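Local coordinates for nicotinamide riboside transporter PnuC (Neisseria mucosa ATCC 25996, PDB 4QTN), which probably carries the vitamin B3 form nicotinamide riboside across the bacterial inner membrane, working as a homotrimer, at residues Ala5-Lys8 with Arg9-Gly13; Tyr225-Trp228 with Thr229-Val232. One frame throughout, in Å; residues are numbered along the deposited sequence.

Contact 1: Ala5-Lys8 with Arg9-Gly13. With BOG (octyl beta-D-glucopyranoside), chain J.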
loop_
_atom_site.group_PDB
_atom_site.type_symbol
_atom_site.label_atom_id
_atom_site.label_comp_id
_atom_site.label_asym_id
_atom_site.label_seq_id
_atom_site.Cartn_x
_atom_site.Cartn_y
_atom_site.Cartn_z
ATOM N N ALA C 5 35.945 -1.563 16.241
ATOM C CA ALA C 5 35.411 -0.289 16.695
ATOM C C ALA C 5 34.604 0.333 15.580
ATOM O O ALA C 5 33.531 0.881 15.811
ATOM C CB ALA C 5 36.529 0.643 17.127
ATOM N N TRP C 6 35.114 0.209 14.356
ATOM C CA TRP C 6 34.393 0.670 13.187
ATOM C C TRP C 6 33.134 -0.127 12.979
ATOM O O TRP C 6 32.066 0.437 12.757
ATOM C CB TRP C 6 35.250 0.594 11.928
ATOM C CG TRP C 6 34.555 1.207 10.746
ATOM C CD1 TRP C 6 34.452 2.539 10.459
ATOM C CD2 TRP C 6 33.804 0.520 9.729
ATOM N NE1 TRP C 6 33.713 2.725 9.313
ATOM C CE2 TRP C 6 33.303 1.505 8.843
ATOM C CE3 TRP C 6 33.524 -0.829 9.467
ATOM C CZ2 TRP C 6 32.536 1.183 7.722
ATOM C CZ3 TRP C 6 32.756 -1.147 8.348
ATOM C CH2 TRP C 6 32.281 -0.141 7.487
ATOM N N TRP C 7 33.257 -1.446 13.031
ATOM C CA TRP C 7 32.117 -2.299 12.795
ATOM C C TRP C 7 31.036 -2.008 13.807
ATOM O O TRP C 7 29.862 -2.145 13.515
ATOM C CB TRP C 7 32.515 -3.765 12.842
ATOM C CG TRP C 7 32.841 -4.326 11.494
ATOM C CD1 TRP C 7 34.017 -4.916 11.106
ATOM C CD2 TRP C 7 31.987 -4.339 10.343
ATOM N NE1 TRP C 7 33.940 -5.306 9.789
ATOM C CE2 TRP C 7 32.706 -4.964 9.295
ATOM C CE3 TRP C 7 30.676 -3.898 10.098
ATOM C CZ2 TRP C 7 32.163 -5.145 8.018
ATOM C CZ3 TRP C 7 30.138 -4.081 8.824
ATOM C CH2 TRP C 7 30.883 -4.698 7.803
ATOM N N LYS C 8 31.445 -1.559 14.991
ATOM C CA LYS C 8 30.504 -1.242 16.064
ATOM C C LYS C 8 29.677 -0.013 15.691
ATOM O O LYS C 8 28.480 0.023 15.918
ATOM C CB LYS C 8 31.248 -1.027 17.403
ATOM C CG LYS C 8 30.379 -1.168 18.660
ATOM C CD LYS C 8 29.734 0.167 19.070
ATOM C CE LYS C 8 28.610 -0.027 20.098
ATOM N NZ LYS C 8 27.698 1.157 20.240
ATOM N N ARG C 9 30.328 0.968 15.075
ATOM C CA ARG C 9 29.665 2.193 14.602
ATOM C C ARG C 9 28.650 1.933 13.488
ATOM O O ARG C 9 27.466 2.324 13.585
ATOM C CB ARG C 9 30.705 3.175 14.089
ATOM C CG ARG C 9 31.245 4.106 15.134
ATOM C CD ARG C 9 32.123 5.135 14.488
ATOM N NE ARG C 9 32.220 6.306 15.320
ATOM C CZ ARG C 9 31.766 7.509 14.983
ATOM N NH1 ARG C 9 31.199 7.721 13.792
ATOM N NH2 ARG C 9 31.906 8.513 15.831
ATOM N N GLU C 10 29.125 1.317 12.411
ATOM C CA GLU C 10 28.290 1.019 11.282
ATOM C C GLU C 10 27.013 0.268 11.672
ATOM O O GLU C 10 25.934 0.613 11.211
ATOM C CB GLU C 10 29.053 0.232 10.259
ATOM C CG GLU C 10 28.366 0.208 8.931
ATOM C CD GLU C 10 28.602 1.470 8.125
ATOM O OE1 GLU C 10 29.397 2.331 8.567
ATOM O OE2 GLU C 10 28.006 1.590 7.036
ATOM N N LEU C 11 27.143 -0.741 12.533
ATOM C CA LEU C 11 26.025 -1.638 12.848
ATOM C C LEU C 11 25.058 -1.064 13.858
ATOM O O LEU C 11 23.876 -1.389 13.838
ATOM C CB LEU C 11 26.531 -2.982 13.371
ATOM C CG LEU C 11 27.227 -3.991 12.457
ATOM C CD1 LEU C 11 27.244 -5.318 13.186
ATOM C CD2 LEU C 11 26.533 -4.132 11.104
ATOM N N PHE C 12 25.560 -0.266 14.780
ATOM C CA PHE C 12 24.755 0.128 15.925
ATOM C C PHE C 12 24.612 1.642 16.056
ATOM O O PHE C 12 23.847 2.130 16.893
ATOM C CB PHE C 12 25.308 -0.498 17.222
ATOM C CG PHE C 12 25.308 -2.019 17.217
ATOM C CD1 PHE C 12 24.150 -2.732 17.524
ATOM C CD2 PHE C 12 26.461 -2.731 16.888
ATOM C CE1 PHE C 12 24.146 -4.120 17.503
ATOM C CE2 PHE C 12 26.454 -4.116 16.853
ATOM C CZ PHE C 12 25.298 -4.808 17.166
ATOM N N GLY C 13 25.305 2.378 15.184
ATOM C CA GLY C 13 25.434 3.824 15.321
ATOM C C GLY C 13 24.327 4.597 14.651
ATOM O O GLY C 13 24.033 4.391 13.476
HETATM C C1 BOG J . 20.752 2.397 19.404
HETATM O O1 BOG J . 19.877 1.548 18.749
HETATM C C2 BOG J . 21.005 3.629 18.544
HETATM O O2 BOG J . 21.640 3.267 17.260
HETATM C C3 BOG J . 21.894 4.590 19.249
HETATM O O3 BOG J . 22.115 5.737 18.367
HETATM C C4 BOG J . 21.330 5.047 20.555
HETATM O O4 BOG J . 22.330 5.787 21.279
HETATM C C5 BOG J . 20.778 3.913 21.451
HETATM O O5 BOG J . 20.151 2.755 20.731
HETATM C C6 BOG J . 19.744 4.513 22.336
HETATM O O6 BOG J . 19.622 3.761 23.540
HETATM C "C1'" BOG J . 20.495 0.389 18.130
HETATM C "C2'" BOG J . 19.532 -0.128 17.013
HETATM C "C3'" BOG J . 20.073 -1.397 16.401
HETATM C "C4'" BOG J . 18.996 -1.965 15.426
HETATM C "C5'" BOG J . 19.527 -3.244 14.711
HETATM C "C6'" BOG J . 20.754 -2.888 13.834
HETATM C "C7'" BOG J . 21.897 -3.908 14.062
HETATM C "C8'" BOG J . 21.889 -5.015 12.950
#

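Contact 2: Tyr225-Trp228 with Thr229-Val232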
loop_
_atom_site.group_PDB
_atom_site.type_symbol
_atom_site.label_atom_id
_atom_site.label_comp_id
_atom_site.label_asym_id
_atom_site.label_seq_id
_atom_site.Cartn_x
_atom_site.Cartn_y
_atom_site.Cartn_z
ATOM N N TYR C 225 13.038 6.893 0.302
ATOM C CA TYR C 225 12.683 8.150 -0.312
ATOM C C TYR C 225 12.612 9.283 0.720
ATOM O O TYR C 225 13.301 10.307 0.573
ATOM C CB TYR C 225 11.385 8.020 -1.065
ATOM C CG TYR C 225 11.243 8.972 -2.206
ATOM C CD1 TYR C 225 11.590 10.288 -2.069
ATOM C CD2 TYR C 225 10.694 8.565 -3.412
ATOM C CE1 TYR C 225 11.417 11.190 -3.102
ATOM C CE2 TYR C 225 10.496 9.466 -4.455
ATOM C CZ TYR C 225 10.866 10.780 -4.290
ATOM O OH TYR C 225 10.704 11.699 -5.313
ATOM N N ILE C 226 11.840 9.083 1.787
ATOM C CA ILE C 226 11.784 10.084 2.886
ATOM C C ILE C 226 13.170 10.457 3.471
ATOM O O ILE C 226 13.530 11.639 3.500
ATOM C CB ILE C 226 10.846 9.663 4.015
ATOM C CG1 ILE C 226 9.410 9.904 3.621
ATOM C CG2 ILE C 226 11.121 10.477 5.247
ATOM C CD1 ILE C 226 8.491 8.777 4.026
ATOM N N ASN C 227 13.942 9.450 3.898
ATOM C CA ASN C 227 15.227 9.678 4.568
ATOM C C ASN C 227 16.277 10.247 3.677
ATOM O O ASN C 227 17.032 11.134 4.091
ATOM C CB ASN C 227 15.768 8.394 5.160
ATOM C CG ASN C 227 16.867 8.648 6.180
ATOM O OD1 ASN C 227 16.617 9.226 7.256
ATOM N ND2 ASN C 227 18.092 8.215 5.859
ATOM N N TRP C 228 16.394 9.683 2.476
ATOM C CA TRP C 228 17.263 10.250 1.443
ATOM C C TRP C 228 16.931 11.702 1.082
ATOM O O TRP C 228 17.830 12.477 0.771
ATOM C CB TRP C 228 17.308 9.362 0.202
ATOM C CG TRP C 228 18.378 8.401 0.288
ATOM C CD1 TRP C 228 18.538 7.455 1.241
ATOM C CD2 TRP C 228 19.509 8.298 -0.578
ATOM N NE1 TRP C 228 19.699 6.747 1.028
ATOM C CE2 TRP C 228 20.315 7.244 -0.087
ATOM C CE3 TRP C 228 19.913 8.973 -1.733
ATOM C CZ2 TRP C 228 21.504 6.855 -0.710
ATOM C CZ3 TRP C 228 21.109 8.590 -2.349
ATOM C CH2 TRP C 228 21.885 7.544 -1.834
ATOM N N THR C 229 15.663 12.094 1.164
ATOM C CA THR C 229 15.362 13.513 1.087
ATOM C C THR C 229 16.041 14.304 2.210
ATOM O O THR C 229 16.759 15.273 1.942
ATOM C CB THR C 229 13.865 13.803 1.035
ATOM O OG1 THR C 229 13.355 13.318 -0.196
ATOM C CG2 THR C 229 13.621 15.288 1.083
ATOM N N LYS C 230 15.829 13.883 3.458
ATOM C CA LYS C 230 16.489 14.527 4.603
ATOM C C LYS C 230 18.008 14.615 4.365
ATOM O O LYS C 230 18.657 15.595 4.748
ATOM C CB LYS C 230 16.164 13.792 5.925
ATOM C CG LYS C 230 14.729 14.026 6.430
ATOM C CD LYS C 230 14.130 12.784 7.132
ATOM C CE LYS C 230 14.316 12.802 8.653
ATOM N NZ LYS C 230 13.075 13.175 9.401
ATOM N N LEU C 231 18.535 13.621 3.667
ATOM C CA LEU C 231 19.955 13.472 3.433
ATOM C C LEU C 231 20.416 14.471 2.377
ATOM O O LEU C 231 21.440 15.136 2.532
ATOM C CB LEU C 231 20.199 12.060 2.928
ATOM C CG LEU C 231 21.262 11.074 3.400
ATOM C CD1 LEU C 231 21.617 11.198 4.870
ATOM C CD2 LEU C 231 20.718 9.691 3.091
ATOM N N VAL C 232 19.663 14.561 1.287
ATOM C CA VAL C 232 19.974 15.504 0.214
ATOM C C VAL C 232 20.032 16.942 0.728
ATOM O O VAL C 232 20.831 17.724 0.258
ATOM C CB VAL C 232 18.965 15.392 -0.970
ATOM C CG1 VAL C 232 18.818 16.719 -1.695
ATOM C CG2 VAL C 232 19.400 14.302 -1.940
#

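Contact 1: Ala5-Lys8 with Arg9-Gly13
Glu10 lays its carboxylate alongside the indole of Trp6, one helical turn earlier, with OE1 3.4 Å from Trp6 CZ2 and the two flat groups turned 23° from each other. Both side chains leave the helix with CG anti to the backbone N (chi1 -165° for Glu10), which makes them run side by side in the same direction; a bend at chi2 brings the carboxylate back against the benzo end of the indole. The other oxygen, Glu10 OE2, accepts from the backbone N of Ser63, so this oxygen of the buried carboxylate has a backbone N-H as partner, while Trp6 NE1 makes a weak hydrogen bond to Glu119.

Four i to i+4 bonds pair the amides of Arg9 to Phe12 with the carbonyls of Ala5 to Lys8. Glu10 N to Trp6 O, 3.1 Å, is the straightest (168° at the hydrogen), whereas Phe12 N makes a more bent bond to Lys8 O at 3.1 Å. At the closing end the carbonyls turn to other donors: Lys61 NZ serves Glu10 O and Gly13 O, Trp15 NE1 serves Leu11 O, and hydroxyl O2 of the bound detergent octyl glucoside donates a hydrogen bond to Phe12 O at 2.5 Å. The extended chain of Arg9 carries NH2 to Ala116 O.

Trp7 brings CE3 to 4.2 Å from Leu11 CG, and Trp6 CZ3 lies over the face of the Trp7 ring, bulky apolar groups suited to the side of the helix that lies against helix 64-80. Gly13, buried, is the first residue to leave the helical conformation. Helix 4-12 thus rests on the start of helix 64-80, with Trp7 on Leu66 and Leu11 on Phe67, while Trp6 and Glu10 pack on Ile62 in the loop just before that helix.

Contact 2: Tyr225-Trp228 with Thr229-Val232
Backbone bonding joins Tyr225-Trp228 to Thr229-Val232 as two continuous turns of alpha helix. Lys230 N bonds to Ile226 O at 3.2 Å; Val232 N to Trp228 O is shorter, 2.8 Å. Leu231 N reaches Asn227 O at 2.9 Å, bent to 132°, and makes a second, weak bond with Trp228 O.

One side chain joins this network. Thr229 places OG1 beside its own backbone N (chi1 -67°), from where the hydroxyl donates to Tyr225 O at 3.1 Å. Thr229 N binds the same oxygen from the opposite face of the carbonyl plane, giving this acceptor two donors. A threonine suits the spot because its hydroxyl can bond to the carbonyl four residues back, so its polar group has a partner inside its own helix. The same OG1 meets the edge of the Tyr225 ring, 4.0 Å from CD1.

Among apolar contacts, Leu231 supplies a CH-pi interaction: methyl CD2 sits over the five-membered ring of Trp228, 3.7 Å from its centroid and only 13° off the ring normal. The broad indole face suits this methyl.

Polar links to the end of helix 41-59 form a separate group. Trp228 NE1 donates to Val57 O, and Asn227, also buried, points ND2 at Gly58 O, with Leu231 CD2 4.1 Å from Asn227 ND2.

Here helix 208-234 leaves the membrane, probably on the cytoplasmic side. Trp228 meets Trp182, which lines the nicotinamide riboside pocket, edge to face, so this turn backs the wall of the binding site. Tyr225 packs on Trp182 and Ala183 of helix 181-198 and on Val21 of a neighbouring subunit.

Overall arrangement
From the N terminus, contact 1 comes first, within helix 4-12, and contact 2 lies near the far end of the chain, in helix 208-234. Each joins consecutive turns of a single helix, so neither closes a loop, and they follow in series without nesting or crossing. Their centres are about 22 Å apart, their nearest atoms about 10 Å. Contact 1 ties the short N-terminal helix to the start of helix 64-80 and to the segment around Ala116-Glu119; contact 2 ties the last helix to the end of helix 41-59 and to helix 181-198. The side chain of Trp228 in contact 2 comes within about 8 Å of bound nicotinamide riboside, whereas that of Glu10 in contact 1 is about 13 Å from it.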